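PDB 3MSW: uncharacterized protein, which is of unknown function but is probably an exported protein that folds as a single-layer antiparallel beta-sheet built from beta-hairpin repeats. Local coordinates for residues G5-T13 against C21-D29. Residues are numbered along the deposited sequence; the frame is centred on the assembly and turned at random.
Sequences GKQFIHNDT and CREIYAMND
Phe8 sets its CB 3.8 Å from Ile24 CG2, and its ring atom CD1 also reaches the methyl of Ala26. Ile9 and Tyr25 form a hydrogen-bonded antiparallel pair. Ile9 N donates to Tyr25 O, and Tyr25 N returns a bond of 2.8 Å to Ile9 O. In one of its two conformers, selenomethionine Met27 brings CE to 3.6 Å from Ile9 CD1, a contact that remains doubtful.

His10 faces Ile24 in a non-hydrogen-bonded pair, and its CB rests on Ile24 CD1. A chi1 of 72° tucks CG between the two backbone branches and turns the imidazole over Arg22. Ring and guanidinium stack nearly parallel (9°), their centres 3.9 Å apart, with Arg22 NE above the middle of the ring. Asn11 exchanges two backbone bonds with Glu23, and a water joins Asn11 ND2 to Glu23 OE1. On the same face, Asn11 CB meets the edge of the Tyr25 ring.

Asp12 lies alongside Arg22, its carboxylate nearly coplanar with the guanidinium. Arg22 grips it side-on in a salt bridge: NE bonds to Asp12 OD1 at 2.7 Å and NH2 to Asp12 OD2 at 2.9 Å. Both oxygens are met on the syn side. The bend of Arg22 at chi3 (-62°) helps the guanidinium reach both partners. The two bonds and the stack on His10 should limit its rotation. Thr13 N bonds to Cys21 O at 2.8 Å, while the return bond from Cys21 N is weak. A water links Thr13 OG1 to Asn11 O.

Strand 18-27 continues the sheet through backbone bonds to strand 35-46, and strand 9-15 is outermost within the chain. This is the first antiparallel beta-hairpin of a meandering, single-layer sheet.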
loop_
_atom_site.group_PDB
_atom_site.type_symbol
_atom_site.label_atom_id
_atom_site.label_comp_id
_atom_site.label_asym_id
_atom_site.label_seq_id
_atom_site.Cartn_x
_atom_site.Cartn_y
_atom_site.Cartn_z
ATOM N N GLY A 5 10.244 -17.845 7.612
ATOM C CA GLY A 5 9.529 -19.109 7.758
ATOM C C GLY A 5 8.039 -18.952 8.025
ATOM O O GLY A 5 7.405 -19.888 8.526
ATOM N N LYS A 6 7.464 -17.770 7.692
ATOM C CA LYS A 6 6.031 -17.500 7.907
ATOM C C LYS A 6 5.271 -17.569 6.602
ATOM O O LYS A 6 5.573 -16.816 5.671
ATOM C CB LYS A 6 5.799 -16.136 8.577
ATOM C CG LYS A 6 6.277 -16.035 10.027
ATOM C CD LYS A 6 6.159 -14.599 10.508
ATOM C CE LYS A 6 6.516 -14.444 11.962
ATOM N NZ LYS A 6 6.380 -13.032 12.404
ATOM N N GLN A 7 4.284 -18.468 6.523
ATOM C CA GLN A 7 3.458 -18.626 5.326
ATOM C C GLN A 7 2.108 -17.922 5.519
ATOM O O GLN A 7 1.486 -18.028 6.581
ATOM C CB GLN A 7 3.243 -20.116 5.001
ATOM C CG GLN A 7 2.512 -20.407 3.646
ATOM C CD GLN A 7 1.970 -21.824 3.547
ATOM O OE1 GLN A 7 2.196 -22.677 4.405
ATOM N NE2 GLN A 7 1.245 -22.111 2.489
ATOM N N PHE A 8 1.658 -17.238 4.459
ATOM C CA PHE A 8 0.387 -16.547 4.393
ATOM C C PHE A 8 -0.311 -16.953 3.097
ATOM O O PHE A 8 0.348 -17.363 2.135
ATOM C CB PHE A 8 0.583 -15.013 4.432
ATOM C CG PHE A 8 1.252 -14.506 5.692
ATOM C CD1 PHE A 8 0.531 -14.362 6.876
ATOM C CD2 PHE A 8 2.606 -14.184 5.700
ATOM C CE1 PHE A 8 1.155 -13.915 8.047
ATOM C CE2 PHE A 8 3.220 -13.701 6.863
ATOM C CZ PHE A 8 2.491 -13.574 8.030
ATOM N N ILE A 9 -1.637 -16.898 3.096
ATOM C CA ILE A 9 -2.472 -17.156 1.905
ATOM C C ILE A 9 -3.486 -16.020 1.867
ATOM O O ILE A 9 -3.851 -15.498 2.924
ATOM C CB ILE A 9 -3.150 -18.559 1.954
ATOM C CG1 ILE A 9 -2.122 -19.691 1.822
ATOM C CG2 ILE A 9 -4.235 -18.722 0.889
ATOM C CD1 ILE A 9 -2.734 -21.081 2.060
ATOM N N HIS A 10 -3.967 -15.648 0.668
ATOM C CA HIS A 10 -4.975 -14.620 0.580
ATOM C C HIS A 10 -6.270 -15.054 -0.097
ATOM O O HIS A 10 -6.345 -16.097 -0.763
ATOM C CB HIS A 10 -4.411 -13.305 -0.001
ATOM C CG HIS A 10 -4.102 -13.336 -1.469
ATOM N ND1 HIS A 10 -2.804 -13.216 -1.926
ATOM C CD2 HIS A 10 -4.932 -13.458 -2.532
ATOM C CE1 HIS A 10 -2.874 -13.251 -3.253
ATOM N NE2 HIS A 10 -4.131 -13.417 -3.669
ATOM N N ASN A 11 -7.291 -14.237 0.095
ATOM C CA ASN A 11 -8.593 -14.430 -0.524
ATOM C C ASN A 11 -9.085 -13.094 -1.055
ATOM O O ASN A 11 -9.325 -12.168 -0.270
ATOM C CB ASN A 11 -9.586 -15.066 0.436
ATOM C CG ASN A 11 -10.879 -15.434 -0.247
ATOM O OD1 ASN A 11 -10.886 -15.966 -1.354
ATOM N ND2 ASN A 11 -12.000 -15.073 0.358
ATOM N N ASP A 12 -9.234 -13.014 -2.391
ATOM C CA ASP A 12 -9.681 -11.844 -3.143
ATOM C C ASP A 12 -11.177 -11.791 -3.390
ATOM O O ASP A 12 -11.794 -12.804 -3.733
ATOM C CB ASP A 12 -8.962 -11.774 -4.504
ATOM C CG ASP A 12 -7.476 -11.432 -4.376
ATOM O OD1 ASP A 12 -7.022 -11.180 -3.249
ATOM O OD2 ASP A 12 -6.775 -11.387 -5.424
ATOM N N THR A 13 -11.752 -10.589 -3.252
ATOM C CA THR A 13 -13.149 -10.333 -3.621
ATOM C C THR A 13 -13.103 -9.373 -4.809
ATOM O O THR A 13 -12.532 -8.287 -4.708
ATOM C CB THR A 13 -13.972 -9.794 -2.455
ATOM O OG1 THR A 13 -13.821 -10.675 -1.342
ATOM C CG2 THR A 13 -15.461 -9.638 -2.806
ATOM N N CYS A 21 -11.354 -6.216 -2.348
ATOM C CA CYS A 21 -10.902 -6.627 -1.015
ATOM C C CYS A 21 -9.934 -7.755 -1.119
ATOM O O CYS A 21 -10.136 -8.669 -1.914
ATOM C CB CYS A 21 -12.094 -7.004 -0.126
ATOM S SG CYS A 21 -11.621 -7.500 1.550
ATOM N N ARG A 22 -8.875 -7.713 -0.318
ATOM C CA ARG A 22 -7.945 -8.827 -0.250
ATOM C C ARG A 22 -7.746 -9.119 1.228
ATOM O O ARG A 22 -7.327 -8.225 1.978
ATOM C CB ARG A 22 -6.583 -8.534 -0.928
ATOM C CG ARG A 22 -5.538 -9.639 -0.555
ATOM C CD ARG A 22 -4.311 -9.544 -1.444
ATOM N NE ARG A 22 -4.705 -9.775 -2.830
ATOM C CZ ARG A 22 -3.904 -9.632 -3.874
ATOM N NH1 ARG A 22 -2.643 -9.267 -3.703
ATOM N NH2 ARG A 22 -4.361 -9.841 -5.101
ATOM N N GLU A 23 -8.042 -10.357 1.644
ATOM C CA GLU A 23 -7.856 -10.749 3.046
ATOM C C GLU A 23 -6.688 -11.715 3.169
ATOM O O GLU A 23 -6.609 -12.670 2.408
ATOM C CB GLU A 23 -9.148 -11.327 3.636
ATOM C CG GLU A 23 -9.041 -11.449 5.152
ATOM C CD GLU A 23 -10.322 -11.843 5.868
ATOM O OE1 GLU A 23 -11.411 -11.636 5.289
ATOM O OE2 GLU A 23 -10.236 -12.370 7.001
ATOM N N ILE A 24 -5.785 -11.460 4.123
ATOM C CA ILE A 24 -4.582 -12.262 4.353
ATOM C C ILE A 24 -4.771 -13.124 5.560
ATOM O O ILE A 24 -5.146 -12.615 6.614
ATOM C CB ILE A 24 -3.309 -11.371 4.499
ATOM C CG1 ILE A 24 -3.192 -10.251 3.407
ATOM C CG2 ILE A 24 -2.012 -12.209 4.688
ATOM C CD1 ILE A 24 -3.009 -10.675 2.036
ATOM N N TYR A 25 -4.413 -14.415 5.439
ATOM C CA TYR A 25 -4.522 -15.406 6.528
ATOM C C TYR A 25 -3.239 -16.123 6.768
ATOM O O TYR A 25 -2.440 -16.274 5.856
ATOM C CB TYR A 25 -5.537 -16.509 6.178
ATOM C CG TYR A 25 -6.936 -16.017 5.868
ATOM C CD1 TYR A 25 -7.289 -15.630 4.578
ATOM C CD2 TYR A 25 -7.918 -15.986 6.853
ATOM C CE1 TYR A 25 -8.576 -15.182 4.286
ATOM C CE2 TYR A 25 -9.216 -15.566 6.567
ATOM C CZ TYR A 25 -9.541 -15.171 5.280
ATOM O OH TYR A 25 -10.805 -14.725 5.001
ATOM N N ALA A 26 -3.105 -16.694 7.984
ATOM C CA ALA A 26 -2.019 -17.589 8.339
ATOM C C ALA A 26 -2.667 -18.746 9.072
ATOM O O ALA A 26 -3.707 -18.556 9.727
ATOM C CB ALA A 26 -1.026 -16.872 9.251
HETATM N N MSE A 27 -2.076 -19.959 8.971
HETATM C CA MSE A 27 -2.552 -21.128 9.701
HETATM C C MSE A 27 -1.824 -21.138 11.054
HETATM O O MSE A 27 -0.594 -21.252 11.064
HETATM C CB MSE A 27 -2.288 -22.419 8.900
HETATM C CG MSE A 27 -1.036 -22.365 8.020
HETATM SE SE MSE A 27 -1.132 -23.688 6.627
HETATM C CE MSE A 27 -1.505 -22.522 5.137
ATOM N N ASN A 28 -2.548 -20.939 12.170
ATOM C CA ASN A 28 -1.890 -20.927 13.486
ATOM C C ASN A 28 -2.189 -22.132 14.375
ATOM O O ASN A 28 -1.620 -22.236 15.463
ATOM C CB ASN A 28 -1.980 -19.558 14.200
ATOM C CG ASN A 28 -1.442 -18.392 13.384
ATOM O OD1 ASN A 28 -0.346 -18.444 12.801
ATOM N ND2 ASN A 28 -2.198 -17.300 13.333
ATOM N N ASP A 29 -3.040 -23.068 13.889
ATOM C CA ASP A 29 -3.354 -24.312 14.604
ATOM C C ASP A 29 -3.700 -25.499 13.710
ATOM O O ASP A 29 -4.366 -25.337 12.681
ATOM C CB ASP A 29 -4.385 -24.137 15.734
ATOM C CG ASP A 29 -4.069 -25.020 16.932
ATOM O OD1 ASP A 29 -2.878 -25.074 17.338
ATOM O OD2 ASP A 29 -5.008 -25.647 17.472
HETATM O O HOH W 1 -11.628 -10.837 0.218
HETATM O O HOH W 2 -12.205 -12.914 2.546
#